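PDB 3HR6: putative surface-anchored fimbrial subunit from Corynebacterium diphtheriae, which forms the shaft of a cell-wall-anchored pilus as its major pilin, built from tandem Ig-like modules stabilised by isopeptide and disulfide bonds. Local coordinates for residues I309-S314 against F354-D359; H331-D336 against P409-L414; G337-S342 against C393-A398. All blocks are in the same frame, centred on the assembly; numbering follows the deposited sequence.

Contact 1. Residues I309-S314 against F354-D359; sequences ITIEKS and FVTGQD
Lys313 lays the first part of its aliphatic chain over the methyl group of Thr356. The closest pair is Lys313 CB with Thr356 CG2 at 3.7 Å, and Lys313 CG follows at 4.1 Å from the same methyl. The two side chains meet at a slant. Ile311, two residues back on the same face of strand 302-315, adds a looser touch, its CG2 lying 4.3 Å from Thr356 CG2. Thr356 splits its branches: with chi1 at 62°, OG1 sits between the backbone N and the carbonyl carbon and accepts a hydrogen bond from the backbone N of Ala326, while the methyl is turned to strand 302-315. Its carbonyl O is held by the hydroxyl of Thr325, so residues 325-326, just before strand 327-333, hold the threonine by its hydroxyl and carbonyl. The lysine starts toward Thr356, but its chain bends at chi2 (78°) and again at chi4, carrying NZ to its covalent bond with Asn432 CG. This isopeptide nitrogen still gives a hydrogen bond to Ser314 O (3.1 Å). Strands 302-315 and 424-432 are thereby cross-linked, as in CnaB-type pilin modules. Lys313 NZ is an amide nitrogen, not a free amine, so it is expected to carry no charge; the lysine lies amid the Thr356 methyl, Phe328 and Ile430, with the Glu396 carboxylate close by, and the link probably resists pulling along the shaft.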
ATOM      1  N   ILE A 309      15.176  24.343   4.247  1.00 11.64           N
ATOM      2  CA  ILE A 309      15.646  25.722   4.111  1.00 11.19           C
ATOM      3  C   ILE A 309      17.073  25.736   4.616  1.00 11.02           C
ATOM      4  O   ILE A 309      17.351  25.248   5.685  1.00 10.92           O
ATOM      5  CB  ILE A 309      14.787  26.685   4.937  1.00 11.77           C
ATOM      6  CG1 ILE A 309      13.381  26.760   4.346  1.00 12.33           C
ATOM      7  CG2 ILE A 309      15.403  28.080   4.934  1.00 12.32           C
ATOM      8  CD1 ILE A 309      12.391  27.392   5.292  1.00 13.48           C
ATOM      9  N   THR A 310      17.980  26.280   3.829  1.00  9.41           N
ATOM     10  CA  THR A 310      19.378  26.477   4.291  1.00 11.19           C
ATOM     11  C   THR A 310      19.688  27.956   4.398  1.00 11.18           C
ATOM     12  O   THR A 310      19.602  28.693   3.413  1.00 11.64           O
ATOM     13  CB  THR A 310      20.425  25.752   3.422  1.00 11.00           C
ATOM     14  OG1 THR A 310      20.145  24.344   3.422  1.00 11.55           O
ATOM     15  CG2 THR A 310      21.819  25.955   3.978  1.00 13.32           C
ATOM     16  N   ILE A 311      20.075  28.400   5.595  1.00  9.67           N
ATOM     17  CA  ILE A 311      20.427  29.785   5.845  1.00 10.77           C
ATOM     18  C   ILE A 311      21.932  29.848   5.661  1.00 10.42           C
ATOM     19  O   ILE A 311      22.633  28.969   6.169  1.00 11.34           O
ATOM     20  CB  ILE A 311      20.023  30.234   7.303  1.00 10.11           C
ATOM     21  CG1 ILE A 311      18.511  30.164   7.521  1.00 11.48           C
ATOM     22  CG2 ILE A 311      20.502  31.678   7.594  1.00 11.70           C
ATOM     23  CD1 ILE A 311      18.091  30.451   8.975  1.00 15.60           C
ATOM     24  N   GLU A 312      22.412  30.820   4.873  1.00  9.32           N
ATOM     25  CA  GLU A 312      23.852  31.103   4.717  1.00 10.19           C
ATOM     26  C   GLU A 312      24.072  32.496   5.256  1.00  9.93           C
ATOM     27  O   GLU A 312      23.784  33.496   4.571  1.00  9.46           O
ATOM     28  CB  GLU A 312      24.257  31.017   3.252  1.00 10.98           C
ATOM     29  CG  GLU A 312      24.068  29.646   2.720  1.00 14.05           C
ATOM     30  CD  GLU A 312      24.693  29.383   1.385  1.00 19.16           C
ATOM     31  OE1 GLU A 312      25.275  30.292   0.760  1.00 18.84           O
ATOM     32  OE2 GLU A 312      24.575  28.209   0.969  1.00 21.39           O
ATOM     33  N   LYS A 313      24.593  32.560   6.481  1.00  9.05           N
ATOM     34  CA  LYS A 313      24.708  33.823   7.221  1.00  9.67           C
ATOM     35  C   LYS A 313      26.097  34.398   7.084  1.00  9.36           C
ATOM     36  O   LYS A 313      27.098  33.676   7.108  1.00  8.30           O
ATOM     37  CB  LYS A 313      24.416  33.588   8.709  1.00 10.07           C
ATOM     38  CG  LYS A 313      24.304  34.862   9.545  1.00 10.91           C
ATOM     39  CD  LYS A 313      22.973  35.529   9.342  1.00 13.18           C
ATOM     40  CE  LYS A 313      22.793  36.719  10.263  1.00 15.33           C
ATOM     41  NZ  LYS A 313      23.746  37.843  10.132  1.00 17.40           N
ATOM     42  N   SER A 314      26.175  35.716   6.891  1.00 10.41           N
ATOM     43  CA  SER A 314      27.442  36.402   6.884  1.00 10.92           C
ATOM     44  C   SER A 314      27.293  37.614   7.816  1.00 11.67           C
ATOM     45  O   SER A 314      26.161  37.986   8.192  1.00 10.73           O
ATOM     46  CB  SER A 314      27.829  36.818   5.460  1.00 11.96           C
ATOM     47  OG  SER A 314      26.799  37.580   4.864  1.00 13.87           O
ATOM     48  N   PHE A 354      16.871  28.110  15.418  1.00 13.28           N
ATOM     49  CA  PHE A 354      17.949  27.613  14.604  1.00 13.26           C
ATOM     50  C   PHE A 354      19.094  28.613  14.657  1.00 12.66           C
ATOM     51  O   PHE A 354      18.900  29.799  14.350  1.00 13.05           O
ATOM     52  CB  PHE A 354      17.434  27.372  13.188  1.00 13.63           C
ATOM     53  CG  PHE A 354      16.234  26.518  13.180  1.00 13.04           C
ATOM     54  CD1 PHE A 354      16.377  25.125  13.244  1.00 13.32           C
ATOM     55  CD2 PHE A 354      14.968  27.080  13.259  1.00 14.04           C
ATOM     56  CE1 PHE A 354      15.227  24.324  13.324  1.00 13.31           C
ATOM     57  CE2 PHE A 354      13.846  26.275  13.351  1.00 13.07           C
ATOM     58  CZ  PHE A 354      13.996  24.895  13.372  1.00 13.82           C
ATOM     59  N   VAL A 355      20.235  28.121  15.102  1.00 12.87           N
ATOM     60  CA  VAL A 355      21.423  28.939  15.301  1.00 12.96           C
ATOM     61  C   VAL A 355      22.461  28.678  14.225  1.00 11.79           C
ATOM     62  O   VAL A 355      22.747  27.521  13.834  1.00 13.28           O
ATOM     63  CB  VAL A 355      21.986  28.724  16.695  1.00 13.33           C
ATOM     64  CG1 VAL A 355      23.178  29.612  16.937  1.00 15.94           C
ATOM     65  CG2 VAL A 355      20.872  29.040  17.701  1.00 15.51           C
ATOM     66  N   THR A 356      22.945  29.767  13.673  1.00 10.23           N
ATOM     67  CA  THR A 356      23.966  29.662  12.642  1.00 10.96           C
ATOM     68  C   THR A 356      25.283  29.190  13.213  1.00 10.47           C
ATOM     69  O   THR A 356      25.708  29.563  14.328  1.00 11.65           O
ATOM     70  CB  THR A 356      24.121  30.978  11.858  1.00 10.31           C
ATOM     71  OG1 THR A 356      24.534  32.024  12.729  1.00 12.55           O
ATOM     72  CG2 THR A 356      22.817  31.387  11.206  1.00  9.83           C
ATOM     73  N   GLY A 357      25.985  28.380  12.431  1.00 10.33           N
ATOM     74  CA  GLY A 357      27.266  27.862  12.827  1.00 10.90           C
ATOM     75  C   GLY A 357      28.421  28.757  12.409  1.00 10.70           C
ATOM     76  O   GLY A 357      28.219  29.818  11.833  1.00 10.04           O
ATOM     77  N   GLN A 358      29.635  28.364  12.745  1.00 11.08           N
ATOM     78  CA  GLN A 358      30.783  29.182  12.398  1.00 11.15           C
ATOM     79  C   GLN A 358      30.891  29.419  10.893  1.00 10.93           C
ATOM     80  O   GLN A 358      31.406  30.454  10.459  1.00 10.10           O
ATOM     81  CB  GLN A 358      32.049  28.564  12.950  1.00 11.63           C
ATOM     82  CG  GLN A 358      32.078  28.625  14.472  1.00 13.87           C
ATOM     83  CD  GLN A 358      33.398  28.235  15.072  1.00 16.24           C
ATOM     84  OE1 GLN A 358      34.451  28.301  14.424  1.00 19.73           O
ATOM     85  NE2 GLN A 358      33.362  27.855  16.339  1.00 19.59           N
ATOM     86  N   ASP A 359      30.436  28.451  10.103  1.00 11.16           N
ATOM     87  CA  ASP A 359      30.466  28.579   8.645  1.00 11.74           C
ATOM     88  C   ASP A 359      29.271  29.365   8.104  1.00 11.68           C
ATOM     89  O   ASP A 359      29.112  29.521   6.885  1.00 12.46           O
ATOM     90  CB  ASP A 359      30.506  27.199   7.981  1.00 11.81           C
ATOM     91  CG  ASP A 359      29.302  26.323   8.302  1.00 13.00           C
ATOM     92  OD1 ASP A 359      28.341  26.674   9.063  1.00 10.60           O
ATOM     93  OD2 ASP A 359      29.279  25.201   7.756  1.00 14.61           O
TER

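Contact 2. Residues H331-D336 against P409-L414; sequences HRCEAD and PVIVKL
Cys333 turns its side chain to the segment 409-414, where CB meets Ile411 and SG meets both Pro409 and Ile411. CB lies 3.9 Å from Ile411 CD1, the tip of the isoleucine. Beyond it SG, in the conformer described here (a second was modelled for this residue), rests against the ring of Pro409, 3.6 Å from Pro409 CB and 3.9 Å from Pro409 CG, and lies 4.0 Å from the same Ile411 CD1. Chi1 of -82° sets SG anti to the carbonyl carbon, and the sulfur continues from there into the disulfide with Cys393. Ile411 reaches the cysteine with its CD1 methyl, while Pro409 offers its CB-CG edge. At the other end of the contact a water joins the segments, accepting from Arg332 NH1 at 3.0 Å, in the guanidinium plane, and donating to Leu414 O at 2.8 Å. The same arginine is held through NE by the carbonyl of Lys388. In the four-stranded antiparallel sheet, strand 391-398 runs between 327-333 and the edge strand 410-412, so these side chains meet across the intervening strand, over Cys393, which both Pro409 and Ile411 also touch.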
ATOM      1  N   HIS A 331       8.438  30.826  10.636  1.00 11.54           N
ATOM      2  CA  HIS A 331       7.093  31.325  10.805  1.00 11.05           C
ATOM      3  C   HIS A 331       6.376  31.266   9.479  1.00 11.03           C
ATOM      4  O   HIS A 331       6.965  30.940   8.458  1.00 12.48           O
ATOM      5  CB  HIS A 331       7.127  32.778  11.259  1.00 10.87           C
ATOM      6  CG  HIS A 331       7.394  32.954  12.722  1.00 11.08           C
ATOM      7  ND1 HIS A 331       6.419  32.756  13.678  1.00 11.00           N
ATOM      8  CD2 HIS A 331       8.505  33.345  13.390  1.00 14.02           C
ATOM      9  CE1 HIS A 331       6.914  33.035  14.872  1.00 13.09           C
ATOM     10  NE2 HIS A 331       8.183  33.386  14.729  1.00 13.21           N
ATOM     11  N   ARG A 332       5.093  31.581   9.509  1.00 11.61           N
ATOM     12  CA  ARG A 332       4.270  31.807   8.352  1.00 11.87           C
ATOM     13  C   ARG A 332       3.916  33.300   8.295  1.00 12.58           C
ATOM     14  O   ARG A 332       3.723  33.938   9.342  1.00 12.00           O
ATOM     15  CB  ARG A 332       2.979  30.998   8.415  1.00 12.49           C
ATOM     16  CG  ARG A 332       3.193  29.484   8.417  1.00 12.31           C
ATOM     17  CD  ARG A 332       3.652  29.012   7.070  1.00 13.11           C
ATOM     18  NE  ARG A 332       2.660  29.195   6.027  1.00 11.07           N
ATOM     19  CZ  ARG A 332       2.774  28.836   4.748  1.00 11.91           C
ATOM     20  NH1 ARG A 332       3.892  28.239   4.320  1.00 12.22           N
ATOM     21  NH2 ARG A 332       1.762  29.087   3.904  1.00 13.62           N
ATOM     22  N   CYS A 333       3.893  33.834   7.075  1.00 12.66           N
ATOM     23  CA  CYS A 333       3.638  35.240   6.814  0.60 12.66           C
ATOM     24  C   CYS A 333       2.463  35.387   5.831  1.00 13.18           C
ATOM     25  O   CYS A 333       2.197  34.475   5.027  1.00 13.25           O
ATOM     26  CB  CYS A 333       4.928  35.893   6.264  0.60 13.08           C
ATOM     27  SG  CYS A 333       6.157  36.377   7.507  0.60 11.34           S
ATOM     28  N   GLU A 334       1.759  36.518   5.910  1.00 13.72           N
ATOM     29  CA  GLU A 334       0.751  36.911   4.952  1.00 14.86           C
ATOM     30  C   GLU A 334       1.443  37.528   3.735  1.00 16.23           C
ATOM     31  O   GLU A 334       2.665  37.752   3.748  1.00 15.47           O
ATOM     32  CB  GLU A 334      -0.230  37.911   5.574  1.00 15.14           C
ATOM     33  CG  GLU A 334      -1.006  37.366   6.746  1.00 14.58           C
ATOM     34  CD  GLU A 334      -1.960  36.235   6.393  1.00 14.34           C
ATOM     35  OE1 GLU A 334      -2.225  35.969   5.194  1.00 13.58           O
ATOM     36  OE2 GLU A 334      -2.467  35.599   7.351  1.00 15.45           O
ATOM     37  N   ALA A 335       0.649  37.772   2.694  1.00 17.77           N
ATOM     38  CA  ALA A 335       1.110  38.368   1.425  1.00 19.17           C
ATOM     39  C   ALA A 335       1.886  39.673   1.555  1.00 20.34           C
ATOM     40  O   ALA A 335       2.756  39.938   0.740  1.00 21.25           O
ATOM     41  CB  ALA A 335      -0.076  38.578   0.497  1.00 19.09           C
ATOM     42  N   ASP A 336       1.570  40.499   2.550  1.00 20.99           N
ATOM     43  CA  ASP A 336       2.312  41.751   2.777  1.00 21.62           C
ATOM     44  C   ASP A 336       3.646  41.547   3.526  1.00 21.41           C
ATOM     45  O   ASP A 336       4.353  42.511   3.808  1.00 21.69           O
ATOM     46  CB  ASP A 336       1.428  42.791   3.494  1.00 22.23           C
ATOM     47  CG  ASP A 336       0.918  42.312   4.853  1.00 23.33           C
ATOM     48  OD1 ASP A 336       1.452  41.307   5.382  1.00 21.35           O
ATOM     49  OD2 ASP A 336      -0.029  42.954   5.367  1.00 24.40           O
ATOM     50  N   PRO A 409      10.359  40.038   8.929  1.00 16.84           N
ATOM     51  CA  PRO A 409      10.550  38.645   8.516  1.00 16.11           C
ATOM     52  C   PRO A 409      11.170  38.571   7.126  1.00 16.07           C
ATOM     53  O   PRO A 409      10.876  39.414   6.274  1.00 16.22           O
ATOM     54  CB  PRO A 409       9.126  38.075   8.528  1.00 16.48           C
ATOM     55  CG  PRO A 409       8.380  38.946   9.472  1.00 17.19           C
ATOM     56  CD  PRO A 409       8.960  40.312   9.306  1.00 16.91           C
ATOM     57  N   VAL A 410      12.018  37.561   6.906  1.00 14.77           N
ATOM     58  CA  VAL A 410      12.630  37.310   5.602  1.00 14.35           C
ATOM     59  C   VAL A 410      11.785  36.232   4.915  1.00 13.52           C
ATOM     60  O   VAL A 410      11.758  35.088   5.389  1.00 13.35           O
ATOM     61  CB  VAL A 410      14.091  36.808   5.747  1.00 14.38           C
ATOM     62  CG1 VAL A 410      14.707  36.536   4.398  1.00 15.90           C
ATOM     63  CG2 VAL A 410      14.957  37.809   6.505  1.00 13.41           C
ATOM     64  N   ILE A 411      11.116  36.601   3.819  1.00 12.34           N
ATOM     65  CA  ILE A 411      10.218  35.671   3.128  1.00 12.93           C
ATOM     66  C   ILE A 411      11.088  34.581   2.528  1.00 12.80           C
ATOM     67  O   ILE A 411      12.155  34.863   1.973  1.00 13.39           O
ATOM     68  CB  ILE A 411       9.365  36.339   2.026  1.00 12.83           C
ATOM     69  CG1 ILE A 411       8.499  37.458   2.617  1.00 15.83           C
ATOM     70  CG2 ILE A 411       8.467  35.283   1.344  1.00 14.31           C
ATOM     71  CD1 ILE A 411       7.770  37.049   3.872  1.00 19.11           C
ATOM     72  N   VAL A 412      10.678  33.342   2.726  1.00 12.21           N
ATOM     73  CA  VAL A 412      11.343  32.207   2.133  1.00 12.59           C
ATOM     74  C   VAL A 412      10.292  31.422   1.361  1.00 13.46           C
ATOM     75  O   VAL A 412       9.337  30.923   1.955  1.00 13.67           O
ATOM     76  CB  VAL A 412      12.049  31.345   3.194  1.00 13.65           C
ATOM     77  CG1 VAL A 412      12.706  30.111   2.564  1.00 14.17           C
ATOM     78  CG2 VAL A 412      13.069  32.188   3.977  1.00 11.85           C
ATOM     79  N   LYS A 413      10.449  31.363   0.045  1.00 12.87           N
ATOM     80  CA  LYS A 413       9.549  30.635  -0.861  0.50 13.78           C
ATOM     81  C   LYS A 413       9.874  29.148  -0.791  1.00 14.30           C
ATOM     82  O   LYS A 413      10.958  28.731  -1.224  1.00 15.27           O
ATOM     83  CB  LYS A 413       9.723  31.130  -2.308  0.50 14.38           C
ATOM     84  CG  LYS A 413       9.287  32.586  -2.560  0.50 14.82           C
ATOM     85  CD  LYS A 413       9.769  33.126  -3.913  0.50 17.45           C
ATOM     86  CE  LYS A 413       8.816  34.183  -4.509  0.50 17.36           C
ATOM     87  NZ  LYS A 413       9.346  34.862  -5.741  0.50 19.22           N
ATOM     88  N   LEU A 414       8.974  28.369  -0.212  1.00 12.70           N
ATOM     89  CA  LEU A 414       9.151  26.944  -0.060  1.00 11.75           C
ATOM     90  C   LEU A 414       7.801  26.295  -0.163  1.00 12.41           C
ATOM     91  O   LEU A 414       7.011  26.385   0.756  1.00 12.74           O
ATOM     92  CB  LEU A 414       9.778  26.649   1.306  1.00 11.40           C
ATOM     93  CG  LEU A 414      10.338  25.236   1.360  1.00 10.62           C
ATOM     94  CD1 LEU A 414      11.720  25.185   0.641  1.00 11.54           C
ATOM     95  CD2 LEU A 414      10.377  24.763   2.791  1.00 13.18           C
TER
HETATM   96  O   HOH W   1       4.447  27.337   1.554  1.00 12.08           O

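Contact 3. Residues G337-S342 against C393-A398; sequences GSLVKS and CLVETA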
ATOM      1  N   GLY A 337       3.988  40.305   3.854  1.00 20.52           N
ATOM      2  CA  GLY A 337       5.261  40.014   4.529  1.00 19.59           C
ATOM      3  C   GLY A 337       5.185  40.017   6.040  1.00 18.65           C
ATOM      4  O   GLY A 337       6.145  39.643   6.711  1.00 18.58           O
ATOM      5  N   SER A 338       4.028  40.417   6.575  1.00 17.58           N
ATOM      6  CA  SER A 338       3.800  40.410   8.008  1.00 16.48           C
ATOM      7  C   SER A 338       3.485  39.009   8.508  1.00 15.40           C
ATOM      8  O   SER A 338       2.937  38.192   7.772  1.00 14.62           O
ATOM      9  CB  SER A 338       2.642  41.336   8.364  1.00 16.67           C
ATOM     10  OG  SER A 338       1.431  40.879   7.798  1.00 18.31           O
ATOM     11  N   LEU A 339       3.813  38.759   9.763  1.00 13.95           N
ATOM     12  CA  LEU A 339       3.500  37.467  10.400  1.00 13.91           C
ATOM     13  C   LEU A 339       1.984  37.225  10.436  1.00 13.39           C
ATOM     14  O   LEU A 339       1.200  38.126  10.666  1.00 13.47           O
ATOM     15  CB  LEU A 339       4.082  37.376  11.816  1.00 14.54           C
ATOM     16  CG  LEU A 339       5.612  37.370  12.006  1.00 15.75           C
ATOM     17  CD1 LEU A 339       5.968  37.426  13.461  1.00 17.86           C
ATOM     18  CD2 LEU A 339       6.240  36.129  11.369  1.00 17.03           C
ATOM     19  N   VAL A 340       1.610  35.988  10.159  1.00 13.27           N
ATOM     20  CA  VAL A 340       0.263  35.514  10.387  1.00 13.23           C
ATOM     21  C   VAL A 340      -0.109  35.834  11.852  1.00 13.36           C
ATOM     22  O   VAL A 340       0.698  35.741  12.737  1.00 12.59           O
ATOM     23  CB  VAL A 340       0.166  34.003  10.063  1.00 13.96           C
ATOM     24  CG1 VAL A 340      -1.157  33.381  10.546  1.00 12.80           C
ATOM     25  CG2 VAL A 340       0.304  33.780   8.536  1.00 11.95           C
ATOM     26  N   LYS A 341      -1.352  36.244  12.084  1.00 15.13           N
ATOM     27  CA  LYS A 341      -1.821  36.540  13.446  1.00 16.15           C
ATOM     28  C   LYS A 341      -1.550  35.360  14.390  1.00 14.82           C
ATOM     29  O   LYS A 341      -1.850  34.217  14.065  1.00 14.29           O
ATOM     30  CB  LYS A 341      -3.324  36.860  13.413  1.00 16.83           C
ATOM     31  CG  LYS A 341      -3.958  37.130  14.782  1.00 20.49           C
ATOM     32  CD  LYS A 341      -5.411  37.622  14.654  1.00 24.09           C
ATOM     33  CE  LYS A 341      -6.115  37.593  16.007  1.00 26.89           C
ATOM     34  NZ  LYS A 341      -5.473  38.531  16.982  1.00 30.88           N
ATOM     35  N   SER A 342      -0.967  35.656  15.546  1.00 14.59           N
ATOM     36  CA  SER A 342      -0.681  34.641  16.573  1.00 15.76           C
ATOM     37  C   SER A 342       0.172  33.479  16.078  1.00 15.23           C
ATOM     38  O   SER A 342       0.112  32.373  16.641  1.00 15.65           O
ATOM     39  CB  SER A 342      -1.962  34.086  17.208  1.00 16.28           C
ATOM     40  OG  SER A 342      -2.796  35.144  17.661  1.00 19.17           O
ATOM     41  N   CYS A 393       8.472  32.325   6.490  1.00 13.33           N
ATOM     42  CA  CYS A 393       9.413  33.430   6.699  1.00 13.40           C
ATOM     43  C   CYS A 393      10.250  33.193   7.909  1.00 13.58           C
ATOM     44  O   CYS A 393       9.882  32.458   8.795  1.00 14.12           O
ATOM     45  CB  CYS A 393       8.693  34.772   6.764  1.00 13.62           C
ATOM     46  SG  CYS A 393       7.339  34.723   8.000  1.00 17.48           S
ATOM     47  N   LEU A 394      11.413  33.822   7.937  1.00 12.37           N
ATOM     48  CA  LEU A 394      12.316  33.672   9.062  1.00 12.02           C
ATOM     49  C   LEU A 394      12.361  34.963   9.859  1.00 12.81           C
ATOM     50  O   LEU A 394      12.421  36.051   9.282  1.00 13.21           O
ATOM     51  CB  LEU A 394      13.710  33.374   8.542  1.00 11.23           C
ATOM     52  CG  LEU A 394      13.927  32.005   7.879  1.00 11.90           C
ATOM     53  CD1 LEU A 394      15.280  32.027   7.033  1.00 11.77           C
ATOM     54  CD2 LEU A 394      13.904  30.880   8.922  1.00 16.10           C
ATOM     55  N   VAL A 395      12.353  34.823  11.173  1.00 12.51           N
ATOM     56  CA  VAL A 395      12.519  35.975  12.064  1.00 11.75           C
ATOM     57  C   VAL A 395      13.829  35.789  12.800  1.00 13.24           C
ATOM     58  O   VAL A 395      14.064  34.765  13.466  1.00 13.35           O
ATOM     59  CB  VAL A 395      11.359  36.093  13.079  1.00 10.68           C
ATOM     60  CG1 VAL A 395      11.702  37.146  14.185  1.00 10.65           C
ATOM     61  CG2 VAL A 395      10.058  36.426  12.385  1.00 11.44           C
ATOM     62  N   GLU A 396      14.696  36.796  12.699  1.00 13.84           N
ATOM     63  CA  GLU A 396      15.944  36.789  13.428  1.00 13.20           C
ATOM     64  C   GLU A 396      15.713  37.235  14.859  1.00 12.75           C
ATOM     65  O   GLU A 396      15.327  38.388  15.089  1.00 14.25           O
ATOM     66  CB  GLU A 396      16.967  37.709  12.781  1.00 13.43           C
ATOM     67  CG  GLU A 396      18.332  37.550  13.402  1.00 12.99           C
ATOM     68  CD  GLU A 396      19.394  38.326  12.693  1.00 16.32           C
ATOM     69  OE1 GLU A 396      19.246  39.549  12.504  1.00 17.61           O
ATOM     70  OE2 GLU A 396      20.411  37.700  12.380  1.00 15.75           O
ATOM     71  N   THR A 397      15.931  36.337  15.813  1.00 12.00           N
ATOM     72  CA  THR A 397      15.662  36.634  17.235  1.00 12.56           C
ATOM     73  C   THR A 397      16.910  37.036  18.018  1.00 12.77           C
ATOM     74  O   THR A 397      16.796  37.615  19.093  1.00 13.23           O
ATOM     75  CB  THR A 397      15.008  35.453  17.953  1.00 12.48           C
ATOM     76  OG1 THR A 397      15.873  34.315  17.902  1.00 13.20           O
ATOM     77  CG2 THR A 397      13.626  35.128  17.388  1.00 11.21           C
ATOM     78  N   ALA A 398      18.092  36.740  17.486  1.00 13.09           N
ATOM     79  CA  ALA A 398      19.340  37.141  18.097  1.00 13.78           C
ATOM     80  C   ALA A 398      20.394  37.264  17.010  1.00 13.70           C
ATOM     81  O   ALA A 398      20.283  36.655  15.932  1.00 12.19           O
ATOM     82  CB  ALA A 398      19.754  36.153  19.180  1.00 13.66           C
TER
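Leu339 has the most surface buried here, and a single methyl does the touching: CD2 lies 3.8 Å from Cys393 SG and 4.0 Å from Val395 CG2. The directions to these two partners are close to perpendicular, so the methyl sits in the angle between the sulfur and the valine branch. In the leucine, chi2 of 174° extends CD1 away from CA, which leaves CD2 as the branch folded against strand 391-398. Cys393 and Val395 are two residues apart and project from the same face of the strand; Leu394 and Glu396, between and beyond them, project from the other, where they meet Ile311 and Lys313. Chi1 of 53° puts Cys393 SG between its own backbone N and carbonyl carbon, and this turn carries the sulfur both to the disulfide and against the CD2 methyl of Leu339. Val395 presents CG2, the branch anti to its carbonyl carbon, and its side chain crosses that of Leu339 at about a right angle. His331 of the adjoining strand 327-333 packs against both Leu339 and Val395. The loop reaches this position soon after strand 327-333 ends: Gly337 takes a positive phi of 91°, Ser338 OG bonds to Asp336 OD1, and the backbone of Val340 pairs with Arg332, so that the chain doubles back beside the strand it has just left. No hydrogen bond joins 337-342 to 393-398. The contact is apolar, van der Waals and hydrophobic, with little directional demand; firmer restraint probably comes from the Val340-Arg332 backbone hydrogen bonding and from the disulfide, whose sulfur Leu339 partly covers on the loop side.

Contacts 2 and 3 have centres about 7 Å apart and meet at the disulfide; contact 1 lies about 18 and 17 Å from them. Along the chain the segments come as 309-314, 331-336, 337-342, 354-359, 393-398 and 409-414, so contact 1 crosses the other two, while contact 3 falls within the span of contact 2. All three reach the four-stranded sheet 354-355, 327-333, 391-398, 410-412, and contact 1 joins it to strand 302-315 of the facing sheet. Ile309 packs on Val412 and Leu414, and Ile311 on Leu394, between these layers. The Ig-like module near the C-terminus thus carries an isopeptide and a disulfide at separate places, consistent with a stable shaft.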